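Local coordinates for protein P35 antigen (Borrelia burgdorferi, PDB 4ALY) that is an outer surface lipoprotein of the Lyme disease spirochaete and is critical to ensure infection after a tick bite, at residues L80-N85 with K212-K217; L135-N140 with S176-M181; S154-D159 with S242-T247; F110-F115 with N161-V166. One frame throughout, in Å; residues are numbered along the deposited sequence.

The modelled chain is all helix and loop, and its first helix, 70-95, takes part in contact 1, which closes a long loop onto helix 200-233. Inside that loop lie contacts 2 and 4, and these two cross: contact 4 joins the loop at 110-115 to the start of helix 163-189, whereas contact 2 joins the end of helix 129-137 to the middle of the same helix. Contact 3, between helices 143-157 and 241-250, crosses all the others and lies with contact 4 on one side of the chain's centre, opposite contact 1. K217 links contacts 1 and 2, while bonds from Y162 and R163 link contacts 3 and 4.

Contact 1 of 4, residues L80-N85 with K212-K217; sequences LDRSEN and KLTSLK
R82 and T214 make the single bridge between residues 80-85 and 212-217, whose nearest CA atoms, R82 CA and T214 CA, are 10.4 Å apart. The arginine side chain spans this gap. Its CB points toward the facing helix but still lies 7.3 Å from T214 OG1. From there CG stands anti to the carbonyl carbon (chi1 -82°) and CD continues the chain nearly straight, until a bend at chi3 (99°) turns the head group. NE is thereby brought to 4.6 Å from T214 OG1, and CZ to 4.1 Å. The tip, NH2, makes the real approach: it lies 2.9 Å from T214 OG1 and 3.7 Å from T214 CB. NH1, on the other arm, stays 5.1 Å from T214 OG1. The threonine oxygen sits at the edge of the guanidinium, near its plane, and the two side chains run roughly at right angles. T214 holds OG1 beside its own backbone N, where the hydroxyl makes a weak hydrogen bond to F210 O, one helical turn earlier. The interface is small, 61 Å² in all, and polar, and it lies at the surface of the molecule. R82 also packs on the F210 side chain, as does S83, which reaches inward to I188 and L189. Helix 70-95 therefore lies against both helix 200-233 and helix 163-189, and L213, next to T214, packs on M181 and so joins helix 200-233 to helix 163-189, closing the three-helix group.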
loop_
_atom_site.group_PDB
_atom_site.type_symbol
_atom_site.label_atom_id
_atom_site.label_comp_id
_atom_site.label_asym_id
_atom_site.label_seq_id
_atom_site.Cartn_x
_atom_site.Cartn_y
_atom_site.Cartn_z
ATOM N N LEU A 80 11.556 14.033 -9.753
ATOM C CA LEU A 80 11.310 13.332 -11.008
ATOM C C LEU A 80 11.891 11.927 -11.003
ATOM O O LEU A 80 11.285 11.048 -11.614
ATOM C CB LEU A 80 11.848 14.102 -12.216
ATOM C CG LEU A 80 11.044 15.319 -12.669
ATOM C CD1 LEU A 80 11.540 15.801 -14.031
ATOM C CD2 LEU A 80 9.549 15.025 -12.652
ATOM N N ASP A 81 13.048 11.732 -10.351
ATOM C CA ASP A 81 13.583 10.402 -10.181
ATOM C C ASP A 81 12.628 9.537 -9.296
ATOM O O ASP A 81 12.181 8.490 -9.760
ATOM C CB ASP A 81 15.018 10.400 -9.614
ATOM C CG ASP A 81 16.032 11.110 -10.523
ATOM O OD1 ASP A 81 15.708 11.435 -11.716
ATOM O OD2 ASP A 81 17.151 11.384 -10.012
ATOM N N ARG A 82 12.321 9.990 -8.063
ATOM C CA ARG A 82 11.349 9.359 -7.195
ATOM C C ARG A 82 10.010 8.991 -7.898
ATOM O O ARG A 82 9.592 7.829 -7.814
ATOM C CB ARG A 82 11.167 10.125 -5.876
ATOM C CG ARG A 82 12.243 9.781 -4.837
ATOM C CD ARG A 82 12.225 10.635 -3.550
ATOM N NE ARG A 82 11.555 9.943 -2.426
ATOM C CZ ARG A 82 12.128 9.623 -1.261
ATOM N NH1 ARG A 82 13.393 9.959 -1.039
ATOM N NH2 ARG A 82 11.432 8.985 -0.315
ATOM N N SER A 83 9.411 9.918 -8.650
ATOM C CA SER A 83 8.182 9.647 -9.474
ATOM C C SER A 83 8.386 8.661 -10.641
ATOM O O SER A 83 7.498 7.859 -10.980
ATOM C CB SER A 83 7.591 10.934 -10.089
ATOM O OG SER A 83 7.213 11.864 -9.107
ATOM N N GLU A 84 9.547 8.745 -11.275
ATOM C CA GLU A 84 9.871 7.855 -12.370
ATOM C C GLU A 84 10.029 6.478 -11.778
ATOM O O GLU A 84 9.381 5.575 -12.256
ATOM C CB GLU A 84 11.159 8.274 -13.095
ATOM C CG GLU A 84 11.226 7.784 -14.517
ATOM C CD GLU A 84 10.147 8.401 -15.393
ATOM O OE1 GLU A 84 10.095 9.654 -15.459
ATOM O OE2 GLU A 84 9.369 7.634 -16.023
ATOM N N ASN A 85 10.859 6.335 -10.739
ATOM C CA ASN A 85 11.105 5.042 -10.087
ATOM C C ASN A 85 9.811 4.267 -9.650
ATOM O O ASN A 85 9.695 3.044 -9.886
ATOM C CB ASN A 85 12.115 5.186 -8.968
ATOM C CG ASN A 85 12.546 3.860 -8.376
ATOM O OD1 ASN A 85 12.972 2.937 -9.091
ATOM N ND2 ASN A 85 12.466 3.756 -7.048
ATOM N N LYS A 212 7.095 11.082 3.545
ATOM C CA LYS A 212 6.110 10.546 4.469
ATOM C C LYS A 212 5.485 9.280 3.897
ATOM O O LYS A 212 5.312 8.288 4.600
ATOM C CB LYS A 212 5.072 11.601 4.855
ATOM C CG LYS A 212 5.612 12.509 5.948
ATOM C CD LYS A 212 4.967 13.874 5.880
ATOM C CE LYS A 212 5.985 14.988 6.018
ATOM N NZ LYS A 212 5.243 16.143 5.479
ATOM N N LEU A 213 5.200 9.320 2.610
ATOM C CA LEU A 213 4.768 8.139 1.909
ATOM C C LEU A 213 5.691 6.944 2.104
ATOM O O LEU A 213 5.186 5.866 2.449
ATOM C CB LEU A 213 4.594 8.456 0.440
ATOM C CG LEU A 213 3.180 8.462 -0.139
ATOM C CD1 LEU A 213 2.025 8.564 0.839
ATOM C CD2 LEU A 213 3.110 9.437 -1.315
ATOM N N THR A 214 7.018 7.142 1.921
ATOM C CA THR A 214 8.058 6.102 2.119
ATOM C C THR A 214 8.012 5.618 3.559
ATOM O O THR A 214 8.209 4.442 3.856
ATOM C CB THR A 214 9.472 6.651 1.815
ATOM O OG1 THR A 214 9.623 6.804 0.392
ATOM C CG2 THR A 214 10.617 5.710 2.366
ATOM N N SER A 215 7.712 6.529 4.472
ATOM C CA SER A 215 7.760 6.161 5.873
ATOM C C SER A 215 6.473 5.388 6.306
ATOM O O SER A 215 6.510 4.556 7.222
ATOM C CB SER A 215 8.074 7.409 6.696
ATOM O OG SER A 215 7.393 7.399 7.907
ATOM N N LEU A 216 5.357 5.654 5.615
ATOM C CA LEU A 216 4.142 4.863 5.782
ATOM C C LEU A 216 4.321 3.424 5.247
ATOM O O LEU A 216 4.003 2.456 5.942
ATOM C CB LEU A 216 3.015 5.532 5.043
ATOM C CG LEU A 216 2.299 6.732 5.641
ATOM C CD1 LEU A 216 1.462 7.339 4.520
ATOM C CD2 LEU A 216 1.358 6.275 6.745
ATOM N N LYS A 217 4.866 3.290 4.030
ATOM C CA LYS A 217 5.199 1.968 3.457
ATOM C C LYS A 217 6.144 1.215 4.367
ATOM O O LYS A 217 5.960 0.008 4.619
ATOM C CB LYS A 217 5.876 2.111 2.105
ATOM C CG LYS A 217 6.096 0.769 1.424
ATOM C CD LYS A 217 6.309 0.898 -0.067
ATOM C CE LYS A 217 6.503 -0.473 -0.714
ATOM N NZ LYS A 217 6.422 -0.232 -2.195
#

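Contact 2 of 4, residues L135-N140 with S176-M181; sequences LYTSLN and SIQLAM. With SO4 (sulfate ion), chain D.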
loop_
_atom_site.group_PDB
_atom_site.type_symbol
_atom_site.label_atom_id
_atom_site.label_comp_id
_atom_site.label_asym_id
_atom_site.label_seq_id
_atom_site.Cartn_x
_atom_site.Cartn_y
_atom_site.Cartn_z
ATOM N N LEU A 135 -1.313 -4.186 -4.195
ATOM C CA LEU A 135 -1.087 -4.756 -2.904
ATOM C C LEU A 135 0.297 -5.498 -2.849
ATOM O O LEU A 135 1.016 -5.405 -1.844
ATOM C CB LEU A 135 -2.209 -5.723 -2.598
ATOM C CG LEU A 135 -2.084 -6.494 -1.296
ATOM C CD1 LEU A 135 -2.027 -5.545 -0.071
ATOM C CD2 LEU A 135 -3.304 -7.453 -1.248
ATOM N N TYR A 136 0.652 -6.238 -3.916
ATOM C CA TYR A 136 1.886 -7.041 -3.904
ATOM C C TYR A 136 3.097 -6.098 -3.925
ATOM O O TYR A 136 4.069 -6.307 -3.203
ATOM C CB TYR A 136 1.945 -7.986 -5.122
ATOM C CG TYR A 136 0.802 -8.972 -5.300
ATOM C CD1 TYR A 136 0.144 -9.544 -4.203
ATOM C CD2 TYR A 136 0.374 -9.337 -6.572
ATOM C CE1 TYR A 136 -0.873 -10.476 -4.367
ATOM C CE2 TYR A 136 -0.676 -10.222 -6.757
ATOM C CZ TYR A 136 -1.279 -10.820 -5.631
ATOM O OH TYR A 136 -2.315 -11.745 -5.795
ATOM N N THR A 137 3.024 -5.065 -4.758
ATOM C CA THR A 137 4.003 -4.022 -4.804
ATOM C C THR A 137 4.174 -3.343 -3.437
ATOM O O THR A 137 5.306 -2.940 -3.103
ATOM C CB THR A 137 3.603 -3.002 -5.874
ATOM O OG1 THR A 137 3.533 -3.686 -7.125
ATOM C CG2 THR A 137 4.595 -1.902 -6.023
ATOM N N SER A 138 3.111 -3.308 -2.616
ATOM C CA SER A 138 3.174 -2.580 -1.349
ATOM C C SER A 138 4.057 -3.323 -0.400
ATOM O O SER A 138 4.475 -2.811 0.653
ATOM C CB SER A 138 1.766 -2.340 -0.767
ATOM O OG SER A 138 1.274 -3.455 -0.037
ATOM N N LEU A 139 4.307 -4.571 -0.746
ATOM C CA LEU A 139 5.195 -5.414 0.054
ATOM C C LEU A 139 6.461 -5.645 -0.826
ATOM O O LEU A 139 7.086 -6.730 -0.773
ATOM C CB LEU A 139 4.453 -6.750 0.413
ATOM C CG LEU A 139 3.366 -6.703 1.501
ATOM C CD1 LEU A 139 2.271 -7.823 1.529
ATOM C CD2 LEU A 139 4.064 -6.550 2.843
ATOM N N ASN A 140 6.760 -4.666 -1.699
ATOM C CA ASN A 140 7.959 -4.763 -2.570
ATOM C C ASN A 140 8.013 -5.977 -3.506
ATOM O O ASN A 140 9.059 -6.372 -3.962
ATOM C CB ASN A 140 9.258 -4.689 -1.717
ATOM C CG ASN A 140 9.476 -3.308 -1.090
ATOM O OD1 ASN A 140 8.888 -2.324 -1.492
ATOM N ND2 ASN A 140 10.306 -3.251 -0.110
ATOM N N SER A 176 -3.651 0.920 0.242
ATOM C CA SER A 176 -3.974 2.373 0.080
ATOM C C SER A 176 -2.717 3.216 -0.065
ATOM O O SER A 176 -2.712 4.187 -0.778
ATOM C CB SER A 176 -4.813 2.860 1.262
ATOM O OG SER A 176 -6.086 2.296 1.175
ATOM N N ILE A 177 -1.660 2.834 0.659
ATOM C CA ILE A 177 -0.364 3.544 0.688
ATOM C C ILE A 177 0.355 3.457 -0.682
ATOM O O ILE A 177 0.900 4.465 -1.197
ATOM C CB ILE A 177 0.553 2.902 1.720
ATOM C CG1 ILE A 177 -0.050 3.013 3.147
ATOM C CG2 ILE A 177 1.959 3.498 1.596
ATOM C CD1 ILE A 177 0.709 2.188 4.166
ATOM N N GLN A 178 0.382 2.234 -1.239
ATOM C CA GLN A 178 0.919 1.980 -2.555
ATOM C C GLN A 178 0.136 2.751 -3.645
ATOM O O GLN A 178 0.750 3.514 -4.387
ATOM C CB GLN A 178 0.969 0.469 -2.835
ATOM C CG GLN A 178 1.752 0.138 -4.061
ATOM C CD GLN A 178 3.213 0.600 -3.947
ATOM O OE1 GLN A 178 3.861 0.466 -2.886
ATOM N NE2 GLN A 178 3.734 1.165 -5.048
ATOM N N LEU A 179 -1.197 2.606 -3.702
ATOM C CA LEU A 179 -2.039 3.441 -4.582
ATOM C C LEU A 179 -1.696 4.926 -4.457
ATOM O O LEU A 179 -1.536 5.629 -5.477
ATOM C CB LEU A 179 -3.531 3.250 -4.268
ATOM C CG LEU A 179 -4.486 4.237 -4.962
ATOM C CD1 LEU A 179 -4.464 4.111 -6.496
ATOM C CD2 LEU A 179 -5.919 4.048 -4.477
ATOM N N ALA A 180 -1.577 5.417 -3.214
ATOM C CA ALA A 180 -1.240 6.837 -3.038
ATOM C C ALA A 180 0.096 7.153 -3.731
ATOM O O ALA A 180 0.182 8.163 -4.441
ATOM C CB ALA A 180 -1.181 7.234 -1.574
ATOM N N MET A 181 1.123 6.313 -3.544
ATOM C CA MET A 181 2.415 6.602 -4.185
ATOM C C MET A 181 2.319 6.709 -5.713
ATOM O O MET A 181 3.039 7.505 -6.346
ATOM C CB MET A 181 3.477 5.573 -3.804
ATOM C CG MET A 181 3.812 5.537 -2.318
ATOM S SD MET A 181 4.705 4.039 -1.850
ATOM C CE MET A 181 6.368 4.475 -2.326
HETATM S S SO4 D . 12.683 -6.454 -0.125
HETATM O O1 SO4 D . 12.312 -7.402 -1.206
HETATM O O2 SO4 D . 11.775 -6.596 1.058
HETATM O O3 SO4 D . 12.631 -5.076 -0.665
HETATM O O4 SO4 D . 14.084 -6.728 0.266
#
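The Q178 side chain lies across T137 at about a right angle, its amide end against the threonine methyl: T137 CG2 is 3.3 Å from Q178 NE2 and 3.5 Å from Q178 CD. Nearer the backbone Q178 meets S138 instead, with S138 CB 3.6 Å from Q178 CB, while Q178 OE1 reaches 3.5 Å from S138 CA. A fold at chi2 (61°) turns the glutamine along the facing segment rather than straight at it. No hydrogen bond joins the two segments directly. Instead K217 NZ, from helix 200-233, binds both Q178 OE1 and T137 O, and Q178 NE2 is taken by E182 OE2. T137 OG1 points to other partners, R133 NH1 and D93 OD2. Here helix 129-137 closes in a Schellman motif: N140, with positive phi, is the C-prime residue, its N bonds T137 O, and F141 N bonds Y136 O. The S138 hydroxyl turns back to L135 O at 2.7 Å, tilted 21° from the carbonyl plane, and is bonded by W220 NE1 as well. Beyond the turn, N140 ND2 makes a weak hydrogen bond of 3.0 Å to O3 of a sulfate ion, probably from the crystallisation liquor.

Contact 3 of 4, residues S154-D159 with S242-T247; sequences SKLSQD and SKLNDT. With SO4 (sulfate ion), chain C.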
loop_
_atom_site.group_PDB
_atom_site.type_symbol
_atom_site.label_atom_id
_atom_site.label_comp_id
_atom_site.label_asym_id
_atom_site.label_seq_id
_atom_site.Cartn_x
_atom_site.Cartn_y
_atom_site.Cartn_z
ATOM N N SER A 154 -4.718 -16.034 6.330
ATOM C CA SER A 154 -5.741 -16.967 5.930
ATOM C C SER A 154 -6.254 -17.676 7.166
ATOM O O SER A 154 -7.390 -18.199 7.164
ATOM C CB SER A 154 -5.134 -18.057 5.064
ATOM O OG SER A 154 -5.022 -17.648 3.734
ATOM N N LYS A 155 -5.441 -17.752 8.211
ATOM C CA LYS A 155 -5.910 -18.462 9.399
ATOM C C LYS A 155 -7.002 -17.600 10.035
ATOM O O LYS A 155 -8.012 -18.142 10.461
ATOM C CB LYS A 155 -4.788 -18.777 10.359
ATOM C CG LYS A 155 -3.862 -19.877 9.844
ATOM C CD LYS A 155 -3.024 -20.402 10.990
ATOM C CE LYS A 155 -2.668 -21.860 10.754
ATOM N NZ LYS A 155 -1.511 -22.178 11.616
ATOM N N LEU A 156 -6.811 -16.265 10.023
ATOM C CA LEU A 156 -7.788 -15.312 10.521
ATOM C C LEU A 156 -8.983 -15.159 9.585
ATOM O O LEU A 156 -10.116 -15.052 10.035
ATOM C CB LEU A 156 -7.156 -13.933 10.672
ATOM C CG LEU A 156 -6.180 -13.699 11.803
ATOM C CD1 LEU A 156 -5.458 -12.347 11.670
ATOM C CD2 LEU A 156 -6.896 -13.882 13.171
ATOM N N SER A 157 -8.748 -15.108 8.288
ATOM C CA SER A 157 -9.843 -14.894 7.356
ATOM C C SER A 157 -10.849 -16.090 7.362
ATOM O O SER A 157 -12.045 -15.948 7.059
ATOM C CB SER A 157 -9.274 -14.602 5.967
ATOM O OG SER A 157 -10.301 -14.292 5.007
ATOM N N GLN A 158 -10.369 -17.274 7.754
ATOM C CA GLN A 158 -11.247 -18.444 7.960
ATOM C C GLN A 158 -12.306 -18.255 9.090
ATOM O O GLN A 158 -13.209 -19.093 9.296
ATOM C CB GLN A 158 -10.368 -19.682 8.193
ATOM C CG GLN A 158 -9.683 -20.167 6.913
ATOM C CD GLN A 158 -8.844 -21.415 7.082
ATOM O OE1 GLN A 158 -7.738 -21.379 7.618
ATOM N NE2 GLN A 158 -9.344 -22.514 6.594
ATOM N N ASP A 159 -12.183 -17.161 9.832
ATOM C CA ASP A 159 -13.104 -16.862 10.886
ATOM C C ASP A 159 -13.749 -15.533 10.542
ATOM O O ASP A 159 -13.062 -14.505 10.509
ATOM C CB ASP A 159 -12.345 -16.786 12.225
ATOM C CG ASP A 159 -13.277 -16.620 13.462
ATOM O OD1 ASP A 159 -14.329 -15.983 13.403
ATOM O OD2 ASP A 159 -12.914 -17.081 14.550
ATOM N N SER A 242 -7.876 -16.470 18.080
ATOM C CA SER A 242 -8.160 -15.243 18.846
ATOM C C SER A 242 -6.909 -14.532 19.223
ATOM O O SER A 242 -6.884 -13.307 19.194
ATOM C CB SER A 242 -8.963 -15.508 20.130
ATOM O OG SER A 242 -10.347 -15.612 19.793
ATOM N N LYS A 243 -5.878 -15.268 19.644
ATOM C CA LYS A 243 -4.632 -14.619 20.083
ATOM C C LYS A 243 -4.034 -14.068 18.799
ATOM O O LYS A 243 -3.592 -12.949 18.788
ATOM C CB LYS A 243 -3.664 -15.606 20.744
ATOM C CG LYS A 243 -4.207 -16.307 21.972
ATOM C CD LYS A 243 -3.100 -16.591 22.973
ATOM C CE LYS A 243 -3.612 -16.665 24.424
ATOM N NZ LYS A 243 -3.913 -18.072 24.784
ATOM N N LEU A 244 -4.159 -14.823 17.687
ATOM C CA LEU A 244 -3.614 -14.374 16.417
ATOM C C LEU A 244 -4.300 -13.047 16.082
ATOM O O LEU A 244 -3.618 -12.052 15.783
ATOM C CB LEU A 244 -3.713 -15.425 15.304
ATOM C CG LEU A 244 -3.162 -14.923 13.955
ATOM C CD1 LEU A 244 -1.701 -14.403 14.100
ATOM C CD2 LEU A 244 -3.308 -15.914 12.783
ATOM N N ASN A 245 -5.641 -13.031 16.158
ATOM C CA ASN A 245 -6.384 -11.790 15.979
ATOM C C ASN A 245 -5.881 -10.614 16.859
ATOM O O ASN A 245 -5.706 -9.506 16.361
ATOM C CB ASN A 245 -7.884 -12.010 16.211
ATOM C CG ASN A 245 -8.668 -10.734 16.029
ATOM O OD1 ASN A 245 -8.758 -10.221 14.920
ATOM N ND2 ASN A 245 -9.212 -10.190 17.142
ATOM N N ASP A 246 -5.620 -10.840 18.139
ATOM C CA ASP A 246 -5.097 -9.753 18.972
ATOM C C ASP A 246 -3.769 -9.248 18.536
ATOM O O ASP A 246 -3.502 -8.049 18.647
ATOM C CB ASP A 246 -4.982 -10.136 20.443
ATOM C CG ASP A 246 -6.334 -10.442 21.053
ATOM O OD1 ASP A 246 -7.361 -9.837 20.598
ATOM O OD2 ASP A 246 -6.356 -11.323 21.947
ATOM N N THR A 247 -2.910 -10.130 18.064
ATOM C CA THR A 247 -1.644 -9.603 17.620
ATOM C C THR A 247 -1.666 -8.786 16.347
ATOM O O THR A 247 -1.012 -7.755 16.285
ATOM C CB THR A 247 -0.459 -10.549 17.803
ATOM O OG1 THR A 247 0.369 -10.516 16.639
ATOM C CG2 THR A 247 -0.890 -11.872 18.167
HETATM S S SO4 C . -11.242 -6.772 17.284
HETATM O O1 SO4 C . -11.486 -6.314 15.911
HETATM O O2 SO4 C . -12.092 -5.880 18.052
HETATM O O3 SO4 C . -9.848 -6.646 17.776
HETATM O O4 SO4 C . -11.646 -8.216 17.313
#
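L156 and L244 meet with different first torsions. L156 turns CG away from its carbonyl carbon (chi1 -73°), while L244 sets CG opposite its backbone N (chi1 179°). The two branched ends pass each other at a slant, with L156 CG 3.8 Å from L244 CD2 and L156 CD1 4.1 Å from L244 CG. The other L156 methyl goes deeper, onto the backbone of the facing helix: CD2 stands 3.3 Å from N245 N, 3.5 Å from N245 CA and 3.7 Å from N245 CB. L244 CD2 also touches the start of the K155 side chain, 4.0 Å from K155 CB. This is the place where helices 143-157 and 241-250 of the all-helical fold of this Borrelia family come together, far from the centre of the chain. L156 also touches V241 and L248 of the partner helix, and V166 of helix 163-189 and the Y162 side chain pack on it too, so that the buried leucine fills a meeting point of three helices. K155 starts toward L244, but its extended chain leads the ammonium away to Y231 OH and Q238 O, which both bond it; only its aliphatic root serves the contact. N245 likewise gives little more than CB and backbone to L156. Its side chain packs on Y162 and L165, and ND2 donates to O4 of a sulfate ion at 3.1 Å with an N-H...O angle of 149°; the ion probably came from the crystallisation liquor.

Contact 4 of 4, residues F110-F115 with N161-V166; sequences FSKIFF and NYRGLV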
loop_
_atom_site.group_PDB
_atom_site.type_symbol
_atom_site.label_atom_id
_atom_site.label_comp_id
_atom_site.label_asym_id
_atom_site.label_seq_id
_atom_site.Cartn_x
_atom_site.Cartn_y
_atom_site.Cartn_z
ATOM N N PHE A 110 -8.863 -13.712 -0.736
ATOM C CA PHE A 110 -9.335 -12.813 -1.797
ATOM C C PHE A 110 -10.713 -13.260 -2.269
ATOM O O PHE A 110 -11.604 -12.473 -2.630
ATOM C CB PHE A 110 -8.359 -12.738 -2.953
ATOM C CG PHE A 110 -7.010 -12.166 -2.606
ATOM C CD1 PHE A 110 -6.841 -11.270 -1.563
ATOM C CD2 PHE A 110 -5.902 -12.476 -3.398
ATOM C CE1 PHE A 110 -5.596 -10.706 -1.286
ATOM C CE2 PHE A 110 -4.647 -11.886 -3.165
ATOM C CZ PHE A 110 -4.485 -11.005 -2.102
ATOM N N SER A 111 -10.940 -14.551 -2.210
ATOM C CA SER A 111 -12.275 -14.980 -2.681
ATOM C C SER A 111 -13.364 -14.879 -1.579
ATOM O O SER A 111 -14.451 -15.304 -1.835
ATOM C CB SER A 111 -12.246 -16.369 -3.326
ATOM O OG SER A 111 -12.074 -17.336 -2.323
ATOM N N LYS A 112 -13.046 -14.337 -0.408
ATOM C CA LYS A 112 -14.027 -14.116 0.683
ATOM C C LYS A 112 -14.233 -12.650 1.055
ATOM O O LYS A 112 -15.110 -12.362 1.866
ATOM C CB LYS A 112 -13.616 -14.758 2.007
ATOM C CG LYS A 112 -13.031 -16.166 1.955
ATOM C CD LYS A 112 -14.138 -17.168 1.729
ATOM C CE LYS A 112 -13.724 -18.534 2.264
ATOM N NZ LYS A 112 -14.784 -19.344 1.597
ATOM N N ILE A 113 -13.446 -11.729 0.514
ATOM C CA ILE A 113 -13.552 -10.354 0.930
ATOM C C ILE A 113 -13.926 -9.501 -0.291
ATOM O O ILE A 113 -13.744 -9.954 -1.405
ATOM C CB ILE A 113 -12.204 -9.850 1.517
ATOM C CG1 ILE A 113 -11.102 -9.954 0.424
ATOM C CG2 ILE A 113 -11.863 -10.601 2.819
ATOM C CD1 ILE A 113 -9.885 -9.104 0.672
ATOM N N PHE A 114 -14.410 -8.281 -0.041
ATOM C CA PHE A 114 -14.748 -7.253 -1.055
ATOM C C PHE A 114 -13.868 -6.024 -0.982
ATOM O O PHE A 114 -13.498 -5.583 0.093
ATOM C CB PHE A 114 -16.175 -6.774 -0.889
ATOM C CG PHE A 114 -17.133 -7.882 -0.980
ATOM C CD1 PHE A 114 -17.512 -8.376 -2.227
ATOM C CD2 PHE A 114 -17.603 -8.510 0.180
ATOM C CE1 PHE A 114 -18.357 -9.458 -2.317
ATOM C CE2 PHE A 114 -18.467 -9.599 0.080
ATOM C CZ PHE A 114 -18.861 -10.045 -1.167
ATOM N N PHE A 115 -13.621 -5.421 -2.133
ATOM C CA PHE A 115 -12.751 -4.293 -2.173
ATOM C C PHE A 115 -13.276 -3.164 -1.283
ATOM O O PHE A 115 -12.561 -2.656 -0.422
ATOM C CB PHE A 115 -12.520 -3.837 -3.633
ATOM C CG PHE A 115 -11.516 -2.722 -3.760
ATOM C CD1 PHE A 115 -10.193 -2.903 -3.370
ATOM C CD2 PHE A 115 -11.890 -1.484 -4.253
ATOM C CE1 PHE A 115 -9.272 -1.853 -3.487
ATOM C CE2 PHE A 115 -10.962 -0.429 -4.383
ATOM C CZ PHE A 115 -9.656 -0.616 -4.000
ATOM N N ASN A 161 -15.597 -13.532 12.184
ATOM C CA ASN A 161 -15.373 -12.369 13.076
ATOM C C ASN A 161 -14.063 -11.702 12.870
ATOM O O ASN A 161 -13.912 -10.534 13.251
ATOM C CB ASN A 161 -15.406 -12.716 14.541
ATOM C CG ASN A 161 -16.691 -13.215 14.903
ATOM O OD1 ASN A 161 -16.899 -14.446 14.910
ATOM N ND2 ASN A 161 -17.653 -12.292 14.978
ATOM N N TYR A 162 -13.085 -12.426 12.320
ATOM C CA TYR A 162 -11.752 -11.773 12.150
ATOM C C TYR A 162 -11.459 -11.358 10.708
ATOM O O TYR A 162 -10.468 -10.730 10.448
ATOM C CB TYR A 162 -10.681 -12.683 12.683
ATOM C CG TYR A 162 -10.945 -13.083 14.094
ATOM C CD1 TYR A 162 -11.447 -12.155 15.028
ATOM C CD2 TYR A 162 -10.729 -14.374 14.509
ATOM C CE1 TYR A 162 -11.673 -12.524 16.325
ATOM C CE2 TYR A 162 -10.991 -14.766 15.793
ATOM C CZ TYR A 162 -11.442 -13.831 16.693
ATOM O OH TYR A 162 -11.631 -14.216 18.003
ATOM N N ARG A 163 -12.336 -11.701 9.781
ATOM C CA ARG A 163 -12.068 -11.437 8.359
ATOM C C ARG A 163 -12.056 -9.941 8.050
ATOM O O ARG A 163 -11.276 -9.479 7.187
ATOM C CB ARG A 163 -13.093 -12.153 7.492
ATOM C CG ARG A 163 -13.076 -11.799 6.018
ATOM C CD ARG A 163 -13.827 -12.808 5.199
ATOM N NE ARG A 163 -13.635 -14.190 5.642
ATOM C CZ ARG A 163 -14.595 -15.132 5.517
ATOM N NH1 ARG A 163 -15.755 -14.833 4.971
ATOM N NH2 ARG A 163 -14.420 -16.364 5.919
ATOM N N GLY A 164 -12.862 -9.161 8.775
ATOM C CA GLY A 164 -12.940 -7.705 8.532
ATOM C C GLY A 164 -11.587 -7.063 8.720
ATOM O O GLY A 164 -11.115 -6.263 7.866
ATOM N N LEU A 165 -10.918 -7.423 9.825
ATOM C CA LEU A 165 -9.635 -6.793 10.112
ATOM C C LEU A 165 -8.531 -7.132 9.053
ATOM O O LEU A 165 -7.718 -6.240 8.697
ATOM C CB LEU A 165 -9.210 -7.163 11.486
ATOM C CG LEU A 165 -7.884 -6.588 11.917
ATOM C CD1 LEU A 165 -7.930 -5.049 11.943
ATOM C CD2 LEU A 165 -7.653 -7.172 13.305
ATOM N N VAL A 166 -8.598 -8.361 8.511
ATOM C CA VAL A 166 -7.761 -8.821 7.386
ATOM C C VAL A 166 -7.872 -7.981 6.148
ATOM O O VAL A 166 -6.881 -7.458 5.656
ATOM C CB VAL A 166 -7.998 -10.303 7.053
ATOM C CG1 VAL A 166 -7.287 -10.681 5.760
ATOM C CG2 VAL A 166 -7.547 -11.162 8.233
#
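One face of the R163 guanidinium is covered by K112 CB, which stands 3.4 Å above the plane and off toward the rim, 3.7 Å from both R163 CZ and R163 NH1. R163 NH2 bonds S157 O, at the end of the neighbouring helix 143-157, which helps fix the rotation of the group. Y162, the residue before it, has N161 CB over one ring face, while its hydroxyl bonds S242 OG. With CG anti to the backbone N (chi1 171°), the arginine stem crosses K112 and I113 at a slant, R163 CD lying 3.6 Å from K112 O and R163 CG 3.6 Å from I113 CG2; the bend at chi3 then turns the guanidinium face to K112 CB. I113, tied to F123 by backbone hydrogen bonds, also packs on K167 and I171, and so presses the loop after helix 106-110 against the start of helix 163-189. K112 turns sharply at chi2, carrying its ammonium away from the contact but leaving NZ 5.3 Å from R163 NH2. The seam is thus a van der Waals one between aliphatic stems, the K112 carbonyl and one cation face; the like charges are probably mildly unfavourable, which the bond to S157 O may offset.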